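Local coordinates for uncharacterized protein DUF1470 (Jannaschia sp. CCS1, PDB 3H0N) that may act as a transcription regulator, pairing an N-terminal ABATE domain with a zinc-binding treble clef finger of the CGNR type, at residues D5-R9 with W110-H114; L45-S51 with P123-A127. All coordinates share one frame. Residue numbers count along the deposited sequence, not the author numbering.

Contact 1: residues D5-R9 with W110-H114; sequences DSYER and WRLHH. With NI (nickel (II) ion), chain C; ACT (acetate ion), chain H; GOL (glycerol), chain F.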
# COMPACT_ATOMS: atom_id res chain seq x y z
N ASP A 5 -11.52 3.92 -9.32
CA ASP A 5 -11.68 5.37 -9.11
C ASP A 5 -11.36 5.84 -7.69
O ASP A 5 -11.44 7.05 -7.41
CB ASP A 5 -13.13 5.83 -9.43
CG ASP A 5 -13.37 6.02 -10.92
OD1 ASP A 5 -12.42 5.95 -11.71
OD2 ASP A 5 -14.54 6.24 -11.31
N SER A 6 -11.05 4.91 -6.80
CA SER A 6 -10.79 5.25 -5.43
C SER A 6 -9.44 5.94 -5.31
O SER A 6 -8.54 5.81 -6.14
CB SER A 6 -10.79 4.01 -4.56
OG SER A 6 -9.73 3.18 -4.83
N TYR A 7 -9.30 6.65 -4.22
CA TYR A 7 -8.02 7.25 -3.89
C TYR A 7 -6.93 6.20 -3.91
O TYR A 7 -5.82 6.44 -4.36
CB TYR A 7 -8.07 7.98 -2.51
CG TYR A 7 -6.72 8.50 -2.09
CD1 TYR A 7 -6.24 9.75 -2.52
CD2 TYR A 7 -5.89 7.72 -1.33
CE1 TYR A 7 -4.96 10.18 -2.16
CE2 TYR A 7 -4.61 8.12 -1.00
CZ TYR A 7 -4.15 9.35 -1.41
OH TYR A 7 -2.87 9.77 -1.12
N GLU A 8 -7.22 5.05 -3.34
CA GLU A 8 -6.24 3.99 -3.16
C GLU A 8 -5.69 3.43 -4.47
O GLU A 8 -4.58 2.89 -4.48
CB GLU A 8 -6.87 2.83 -2.34
CG GLU A 8 -7.06 3.18 -0.89
CD GLU A 8 -8.28 4.07 -0.59
OE1 GLU A 8 -9.19 4.26 -1.44
OE2 GLU A 8 -8.34 4.57 0.57
N ARG A 9 -6.44 3.57 -5.56
CA ARG A 9 -5.99 3.11 -6.88
C ARG A 9 -5.60 4.27 -7.79
O ARG A 9 -5.52 4.09 -9.02
CB ARG A 9 -7.03 2.27 -7.57
CG ARG A 9 -7.55 1.16 -6.77
CD ARG A 9 -6.50 0.19 -6.38
NE ARG A 9 -7.14 -0.74 -5.45
CZ ARG A 9 -6.57 -1.80 -4.89
NH1 ARG A 9 -5.31 -2.13 -5.18
NH2 ARG A 9 -7.28 -2.55 -4.05
N TRP A 110 -8.06 11.65 6.38
CA TRP A 110 -6.66 11.30 6.37
C TRP A 110 -6.35 10.37 5.20
O TRP A 110 -7.11 9.43 4.91
CB TRP A 110 -6.28 10.57 7.66
CG TRP A 110 -6.24 11.45 8.81
CD1 TRP A 110 -7.25 11.70 9.71
CD2 TRP A 110 -5.14 12.28 9.20
NE1 TRP A 110 -6.83 12.61 10.63
CE2 TRP A 110 -5.55 12.99 10.36
CE3 TRP A 110 -3.86 12.51 8.69
CZ2 TRP A 110 -4.71 13.90 10.99
CZ3 TRP A 110 -3.03 13.40 9.33
CH2 TRP A 110 -3.46 14.09 10.47
N ARG A 111 -5.25 10.64 4.52
CA ARG A 111 -4.79 9.88 3.36
C ARG A 111 -3.33 9.54 3.51
O ARG A 111 -2.56 10.36 4.01
CB ARG A 111 -4.94 10.66 2.06
CG ARG A 111 -6.29 11.28 1.79
CD ARG A 111 -7.20 10.25 1.31
NE ARG A 111 -8.48 10.83 0.90
CZ ARG A 111 -9.54 10.09 0.62
NH1 ARG A 111 -9.47 8.77 0.68
NH2 ARG A 111 -10.69 10.67 0.29
N LEU A 112 -2.94 8.37 3.03
CA LEU A 112 -1.52 8.02 2.89
C LEU A 112 -1.08 8.39 1.49
O LEU A 112 -1.58 7.81 0.50
CB LEU A 112 -1.27 6.53 3.13
CG LEU A 112 0.21 6.10 3.12
CD1 LEU A 112 1.09 6.87 4.15
CD2 LEU A 112 0.34 4.60 3.30
N HIS A 113 -0.19 9.36 1.36
CA HIS A 113 0.38 9.77 0.09
C HIS A 113 1.63 8.99 -0.15
O HIS A 113 2.42 8.79 0.75
CB HIS A 113 0.70 11.26 0.13
CG HIS A 113 -0.52 12.10 0.27
ND1 HIS A 113 -1.22 12.58 -0.82
CD2 HIS A 113 -1.22 12.49 1.37
CE1 HIS A 113 -2.29 13.25 -0.39
NE2 HIS A 113 -2.31 13.20 0.94
N HIS A 114 1.85 8.52 -1.37
CA HIS A 114 3.01 7.70 -1.73
C HIS A 114 4.14 8.54 -2.28
O HIS A 114 4.77 8.20 -3.28
CB HIS A 114 2.54 6.58 -2.65
CG HIS A 114 1.71 5.61 -1.91
ND1 HIS A 114 0.34 5.71 -1.84
CD2 HIS A 114 2.07 4.60 -1.10
CE1 HIS A 114 -0.11 4.75 -1.04
NE2 HIS A 114 0.92 4.06 -0.58
NI NI C . -0.54 11.98 -3.16
C ACT H . -1.11 8.54 -3.56
O ACT H . -1.27 7.41 -3.04
OXT ACT H . -0.11 9.28 -3.29
CH3 ACT H . -2.15 9.03 -4.50
C1 GOL F . -11.02 5.31 2.07
O1 GOL F . -10.37 4.04 2.09
C2 GOL F . -11.74 5.65 0.76
O2 GOL F . -10.89 6.31 -0.17
C3 GOL F . -12.94 6.58 1.01
O3 GOL F . -12.59 7.95 1.10
O HOH W 1 -7.45 6.83 1.56
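A short 3-10 turn at Tyr7-Glu8, just ahead of a helix that has Arg9 at its N-cap, faces strand 110-113 across a gap too wide for backbone pairing: the closest CA atoms, Tyr7 with Arg111, are 8.4 Å apart. Tyr7 spans the gap. Its OH donates a hydrogen bond to Leu112 O (2.9 Å), and its ring edge points at the face of the His113 ring in a T-shaped pair (centroids 5.8 Å, planes at 79°). Arg111 lies along the tyrosine, with CD 3.8 Å from the ring centroid in a CH-pi contact. Glu8 OE2 stays beyond salt-bridge range of Arg111 NH1 at 4.4 Å; a water hydrogen-bonded to both atoms and a glycerol join them instead, while Arg111 NE is paired with Asp105. Acetate, held by His114 N and ND1, fills the space beside the Tyr7 hydroxyl. His113 ND1 binds nickel at 2.5 Å, with His115 as the other protein ligand. Strand 110-113 pairs antiparallel with strand 101-104, Arg9 and His114 reach helix 121-138, and Leu112 packs on Ala134 of the second subunit, so this surface contact joins the N-terminal segment to a beta hairpin at the interface with that subunit.

Contact 2: residues L45-S51 with P123-A127; sequences LKDDPAS and PMWTA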
# COMPACT_ATOMS: atom_id res chain seq x y z
N LEU A 45 -5.15 14.75 -14.01
CA LEU A 45 -4.81 14.95 -12.61
C LEU A 45 -5.91 15.68 -11.84
O LEU A 45 -5.65 16.21 -10.77
CB LEU A 45 -3.51 15.77 -12.50
CG LEU A 45 -2.32 15.14 -13.25
CD1 LEU A 45 -1.08 16.04 -13.12
CD2 LEU A 45 -2.07 13.74 -12.78
N LYS A 46 -7.14 15.71 -12.36
CA LYS A 46 -8.24 16.50 -11.76
C LYS A 46 -8.53 16.13 -10.30
O LYS A 46 -9.04 16.95 -9.54
CB LYS A 46 -9.52 16.34 -12.59
CG LYS A 46 -10.11 14.92 -12.54
CD LYS A 46 -11.31 14.76 -13.48
CE LYS A 46 -12.07 13.47 -13.17
N ASP A 47 -8.22 14.91 -9.88
CA ASP A 47 -8.57 14.53 -8.49
C ASP A 47 -7.65 15.21 -7.48
O ASP A 47 -7.90 15.15 -6.28
CB ASP A 47 -8.55 13.01 -8.32
CG ASP A 47 -9.65 12.30 -9.11
OD1 ASP A 47 -10.65 12.96 -9.49
OD2 ASP A 47 -9.52 11.09 -9.36
N ASP A 48 -6.57 15.85 -7.97
CA ASP A 48 -5.63 16.57 -7.11
C ASP A 48 -5.58 18.05 -7.47
O ASP A 48 -4.81 18.48 -8.35
CB ASP A 48 -4.21 15.99 -7.19
CG ASP A 48 -3.27 16.68 -6.24
OD1 ASP A 48 -3.74 17.32 -5.29
OD2 ASP A 48 -2.05 16.59 -6.44
N PRO A 49 -6.38 18.86 -6.77
CA PRO A 49 -6.40 20.29 -7.06
C PRO A 49 -5.04 20.96 -6.92
O PRO A 49 -4.75 21.94 -7.62
CB PRO A 49 -7.37 20.85 -6.03
CG PRO A 49 -8.27 19.71 -5.71
CD PRO A 49 -7.48 18.46 -5.88
N ALA A 50 -4.18 20.47 -6.03
CA ALA A 50 -2.86 21.06 -5.86
C ALA A 50 -1.97 20.91 -7.11
O ALA A 50 -1.30 21.84 -7.54
CB ALA A 50 -2.14 20.48 -4.58
N SER A 51 -1.99 19.72 -7.69
CA SER A 51 -1.32 19.47 -8.96
C SER A 51 -1.86 20.37 -10.05
O SER A 51 -1.12 21.02 -10.77
CB SER A 51 -1.46 18.02 -9.38
OG SER A 51 -0.68 17.17 -8.56
N PRO A 123 8.23 14.33 -10.63
CA PRO A 123 8.70 13.28 -9.71
C PRO A 123 7.63 12.69 -8.81
O PRO A 123 7.62 11.49 -8.59
CB PRO A 123 9.78 14.01 -8.91
CG PRO A 123 10.34 14.98 -9.89
CD PRO A 123 9.13 15.51 -10.62
N MSE A 124 6.72 13.53 -8.31
CA MSE A 124 5.62 13.04 -7.48
C MSE A 124 4.76 12.02 -8.23
O MSE A 124 4.46 10.94 -7.72
CB MSE A 124 4.71 14.19 -6.98
CG MSE A 124 3.32 13.76 -6.52
SE MSE A 124 2.25 15.38 -6.22
CE MSE A 124 0.50 14.64 -5.92
N TRP A 125 4.33 12.41 -9.43
CA TRP A 125 3.45 11.53 -10.22
C TRP A 125 4.18 10.28 -10.70
O TRP A 125 3.57 9.23 -10.76
CB TRP A 125 2.74 12.31 -11.34
CG TRP A 125 1.61 13.10 -10.75
CD1 TRP A 125 1.59 14.42 -10.48
CD2 TRP A 125 0.40 12.55 -10.24
NE1 TRP A 125 0.39 14.75 -9.85
CE2 TRP A 125 -0.35 13.61 -9.68
CE3 TRP A 125 -0.13 11.26 -10.21
CZ2 TRP A 125 -1.60 13.41 -9.09
CZ3 TRP A 125 -1.37 11.07 -9.62
CH2 TRP A 125 -2.08 12.12 -9.07
N THR A 126 5.48 10.37 -10.94
CA THR A 126 6.28 9.21 -11.24
C THR A 126 6.26 8.23 -10.09
O THR A 126 6.03 7.03 -10.28
CB THR A 126 7.72 9.59 -11.61
OG1 THR A 126 7.69 10.45 -12.75
CG2 THR A 126 8.52 8.34 -11.96
N ALA A 127 6.47 8.71 -8.86
CA ALA A 127 6.43 7.84 -7.69
C ALA A 127 5.07 7.24 -7.45
O ALA A 127 4.96 6.05 -7.09
CB ALA A 127 6.89 8.65 -6.44
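Hydrogen bonding centres on Ser51. Trp125 NE1 donates to Ser51 OG at 2.9 Å, and that hydroxyl in turn donates to Asp48 OD2 at 2.6 Å, so the indole NH is relayed to a carboxylate it does not meet directly. Asp48 is the N-cap of helix 49-54: its OD1 accepts from Ala50 N (3.3 Å) and its OD2, weakly, from Ser51 N (3.4 Å). A type I beta turn, closed by Asp48 N to Leu45 O at 3.0 Å, links the end of helix 38-44 to this cap, and this tight connection, part of the ABATE domain, receives Trp125 from helix 121-138. Apolar packing comes from Leu45, whose CD2 sits over the face of the six-membered ring of Trp125, 3.6 Å from its centroid, a CH-pi contact. Asp48 CB approaches the ring edge. Selenomethionine Met124 makes van der Waals contact through its CE, 3.3 Å from Asp48 OD2 and 3.8 Å from Ser51 OG. Trp125 also packs on Thr10 and Val14 of helix 10-22, and Leu45 on Phe63 of helix 58-78.

In the fold
From the N terminus, the chain passes through 5-9, enters helix 10-22 and reaches the turn at 45-51. It then runs through helices 58-78 and 82-95 into the hairpin of strands 101-104 and 110-113, where contact 1 closes a loop of 100 intervening residues. Helix 121-138 follows, and its segment 123-127 returns to that turn, closing contact 2 over 71 residues. The two loops therefore cross. Their centres lie about 12 Å apart and they touch directly where His114 O packs against Ala127 CB at 3.8 Å. Together they tie the N-terminal segment, the hairpin and the turn between helices 38-44 and 49-54 to helix 121-138, close to the nickel site.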